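PDB 1T3Q: quinoline 2-oxidoreductase large subunit from Pseudomonas putida, which probably hydroxylates quinoline at carbon 2, as a molybdenum hydroxylase of the xanthine dehydrogenase family that carries a molybdopterin cytosine dinucleotide cofactor. Local coordinates for residues A369-G374 with M741-M746. Numbering follows the deposited sequence.
With MCN (pterin cytosine dinucleotide), chain N; SMO (dioxosulfidomolybdenum(VI) ion), chain O.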
loop_
_atom_site.group_PDB
_atom_site.type_symbol
_atom_site.label_atom_id
_atom_site.label_comp_id
_atom_site.label_asym_id
_atom_site.label_seq_id
_atom_site.Cartn_x
_atom_site.Cartn_y
_atom_site.Cartn_z
ATOM N N ALA B 369 14.072 -27.956 -1.744
ATOM C CA ALA B 369 14.391 -27.824 -0.331
ATOM C C ALA B 369 13.187 -27.931 0.592
ATOM O O ALA B 369 12.142 -27.343 0.339
ATOM C CB ALA B 369 15.091 -26.495 -0.089
ATOM N N TYR B 370 13.359 -28.701 1.658
ATOM C CA TYR B 370 12.343 -28.862 2.685
ATOM C C TYR B 370 13.112 -29.083 3.983
ATOM O O TYR B 370 14.030 -29.902 4.040
ATOM C CB TYR B 370 11.411 -30.044 2.389
ATOM C CG TYR B 370 10.458 -30.394 3.524
ATOM C CD1 TYR B 370 9.773 -29.399 4.231
ATOM C CD2 TYR B 370 10.224 -31.724 3.871
ATOM C CE1 TYR B 370 8.884 -29.726 5.257
ATOM C CE2 TYR B 370 9.332 -32.063 4.891
ATOM C CZ TYR B 370 8.668 -31.059 5.580
ATOM O OH TYR B 370 7.792 -31.394 6.593
ATOM N N ARG B 371 12.753 -28.298 4.995
ATOM C CA ARG B 371 13.344 -28.343 6.327
ATOM C C ARG B 371 14.278 -29.527 6.579
ATOM O O ARG B 371 13.834 -30.677 6.681
ATOM C CB ARG B 371 12.214 -28.349 7.362
ATOM C CG ARG B 371 12.615 -27.903 8.748
ATOM C CD ARG B 371 11.377 -27.772 9.616
ATOM N NE ARG B 371 11.654 -27.058 10.855
ATOM C CZ ARG B 371 10.710 -26.575 11.657
ATOM N NH1 ARG B 371 9.431 -26.733 11.344
ATOM N NH2 ARG B 371 11.049 -25.916 12.760
ATOM N N GLY B 372 15.570 -29.236 6.682
ATOM C CA GLY B 372 16.554 -30.275 6.934
ATOM C C GLY B 372 17.214 -30.768 5.661
ATOM O O GLY B 372 18.267 -31.411 5.701
ATOM N N VAL B 373 16.587 -30.452 4.534
ATOM C CA VAL B 373 17.058 -30.846 3.207
ATOM C C VAL B 373 17.642 -32.255 3.120
ATOM O O VAL B 373 17.081 -33.199 3.677
ATOM C CB VAL B 373 18.067 -29.803 2.635
ATOM C CG1 VAL B 373 17.358 -28.467 2.438
ATOM C CG2 VAL B 373 19.262 -29.624 3.568
ATOM N N GLY B 374 18.764 -32.400 2.419
ATOM C CA GLY B 374 19.372 -33.708 2.259
ATOM C C GLY B 374 20.036 -34.320 3.478
ATOM O O GLY B 374 20.411 -35.496 3.448
ATOM N N MET B 741 18.986 -23.168 14.555
ATOM C CA MET B 741 18.378 -24.444 14.943
ATOM C C MET B 741 17.048 -24.747 14.251
ATOM O O MET B 741 16.475 -25.817 14.440
ATOM C CB MET B 741 18.195 -24.515 16.474
ATOM C CG MET B 741 17.350 -23.401 17.107
ATOM S SD MET B 741 15.577 -23.454 16.726
ATOM C CE MET B 741 15.150 -25.085 17.278
ATOM N N GLY B 742 16.570 -23.816 13.438
ATOM C CA GLY B 742 15.302 -24.013 12.748
ATOM C C GLY B 742 15.051 -25.395 12.165
ATOM O O GLY B 742 13.962 -25.946 12.309
ATOM N N GLU B 743 16.055 -25.970 11.514
ATOM C CA GLU B 743 15.910 -27.284 10.896
ATOM C C GLU B 743 16.274 -28.472 11.766
ATOM O O GLU B 743 15.986 -29.609 11.399
ATOM C CB GLU B 743 16.775 -27.363 9.641
ATOM C CG GLU B 743 16.428 -26.374 8.558
ATOM C CD GLU B 743 17.501 -26.339 7.496
ATOM O OE1 GLU B 743 18.551 -25.707 7.742
ATOM O OE2 GLU B 743 17.309 -26.962 6.430
ATOM N N SER B 744 16.904 -28.210 12.909
ATOM C CA SER B 744 17.375 -29.269 13.802
ATOM C C SER B 744 16.514 -30.519 13.958
ATOM O O SER B 744 16.992 -31.630 13.727
ATOM C CB SER B 744 17.690 -28.692 15.190
ATOM O OG SER B 744 16.521 -28.215 15.838
ATOM N N ALA B 745 15.252 -30.352 14.345
ATOM C CA ALA B 745 14.380 -31.497 14.555
ATOM C C ALA B 745 14.088 -32.304 13.292
ATOM O O ALA B 745 13.881 -33.510 13.370
ATOM C CB ALA B 745 13.071 -31.046 15.204
ATOM N N MET B 746 14.052 -31.651 12.134
ATOM C CA MET B 746 13.773 -32.379 10.896
ATOM C C MET B 746 15.017 -33.050 10.337
ATOM O O MET B 746 14.951 -33.819 9.376
ATOM C CB MET B 746 13.143 -31.461 9.843
ATOM C CG MET B 746 11.614 -31.579 9.779
ATOM S SD MET B 746 11.042 -33.282 9.460
ATOM C CE MET B 746 11.427 -33.425 7.702
HETATM N N1 MCN N . 16.035 -18.697 17.503
HETATM C C2 MCN N . 16.341 -18.153 18.793
HETATM N N3 MCN N . 17.641 -18.410 19.200
HETATM C C4 MCN N . 18.608 -19.121 18.496
HETATM C C5 MCN N . 18.233 -19.666 17.186
HETATM C C6 MCN N . 16.966 -19.452 16.698
HETATM O O2 MCN N . 15.504 -17.559 19.436
HETATM N N4 MCN N . 19.818 -19.298 18.981
HETATM C "C1'" MCN N . 14.580 -18.391 16.986
HETATM C C2D MCN N . 14.559 -17.148 15.985
HETATM O "O2'" MCN N . 13.303 -16.397 16.145
HETATM C "C3'" MCN N . 14.745 -17.793 14.628
HETATM C C4D MCN N . 13.979 -19.091 14.712
HETATM O O4D MCN N . 14.001 -19.458 16.181
HETATM O "O3'" MCN N . 14.208 -16.912 13.581
HETATM C "C5'" MCN N . 14.441 -20.212 13.737
HETATM O "O5'" MCN N . 15.829 -20.326 13.927
HETATM P PA MCN N . 16.911 -20.203 12.784
HETATM O O1A MCN N . 17.633 -18.915 13.035
HETATM O O2A MCN N . 17.633 -21.539 12.810
HETATM O O3A MCN N . 16.298 -20.219 11.276
HETATM P PB MCN N . 15.528 -19.091 10.440
HETATM O O1B MCN N . 16.370 -18.786 9.244
HETATM O O2B MCN N . 15.125 -17.941 11.316
HETATM O O3B MCN N . 14.171 -19.823 9.996
HETATM C C10 MCN N . 14.145 -20.677 8.880
HETATM C "C9'" MCN N . 14.069 -22.063 9.431
HETATM C "C8'" MCN N . 13.956 -22.975 8.187
HETATM S "S8'" MCN N . 15.358 -22.931 7.079
HETATM C "C7'" MCN N . 12.939 -23.790 7.898
HETATM S "S7'" MCN N . 12.818 -24.821 6.445
HETATM C "C6'" MCN N . 11.709 -23.794 8.868
HETATM C C7 MCN N . 12.123 -23.396 10.259
HETATM O "O9'" MCN N . 12.814 -22.158 10.255
HETATM N "N5'" MCN N . 10.644 -22.960 8.171
HETATM C C4A MCN N . 9.646 -22.597 9.160
HETATM N "N8'" MCN N . 10.917 -23.249 11.143
HETATM C C4B MCN N . 9.713 -22.760 10.556
HETATM N "N1'" MCN N . 8.712 -22.388 11.488
HETATM C "C2'" MCN N . 7.606 -21.830 10.942
HETATM N "N2'" MCN N . 6.616 -21.470 11.788
HETATM N "N3'" MCN N . 7.462 -21.601 9.588
HETATM C "C4'" MCN N . 8.442 -21.938 8.582
HETATM O "O4'" MCN N . 8.240 -21.704 7.415
HETATM S S SMO O . 14.480 -25.961 3.925
HETATM MO MO SMO O . 14.765 -24.201 5.101
HETATM O OM2 SMO O . 16.397 -24.575 4.629
HETATM O OM1 SMO O . 14.131 -23.017 4.071
#
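Arg371 and Gly742 join the loop before helix 375-393 to the turn that leads into helix 744-761, at the molybdenum site of this xanthine dehydrogenase-family enzyme. The Arg371 chain is stretched out (chi2 172°, chi3 -167°), and its NE and NH2 both donate to Gly742 O, each at 2.9 Å, with that oxygen in the guanidinium plane. Over one guanidinium face, nearer its edge than its centre, lies pterin N8', 3.1 Å from Arg371 NH2, while NH1 is held by Gln685. An alanine in place of Arg371 would probably leave Gly742 O without both donors and N8' without the guanidinium beside it. Gly742 belongs to a type I turn, Met741 to Ser744, whose first two amides hold the cofactor phosphate oxygen O2A. Away from the hydrogen bonds, packing is tight where Met746 CB lies 3.3 Å from Arg371 O. Toward Tyr370 the contact thins to Met746 CE against Tyr370 CE2, at 3.8 Å. Glu743 OE1 is hydrogen-bonded to a glycerol, probably from the crystallisation liquor, which may mark the substrate pocket. Glu743 OE2 accepts the Gly372 N-H at 2.9 Å, from the anti side and 26° out of the carboxylate plane. The same Glu743 OE2 lies 3.1 Å from SMO OM2.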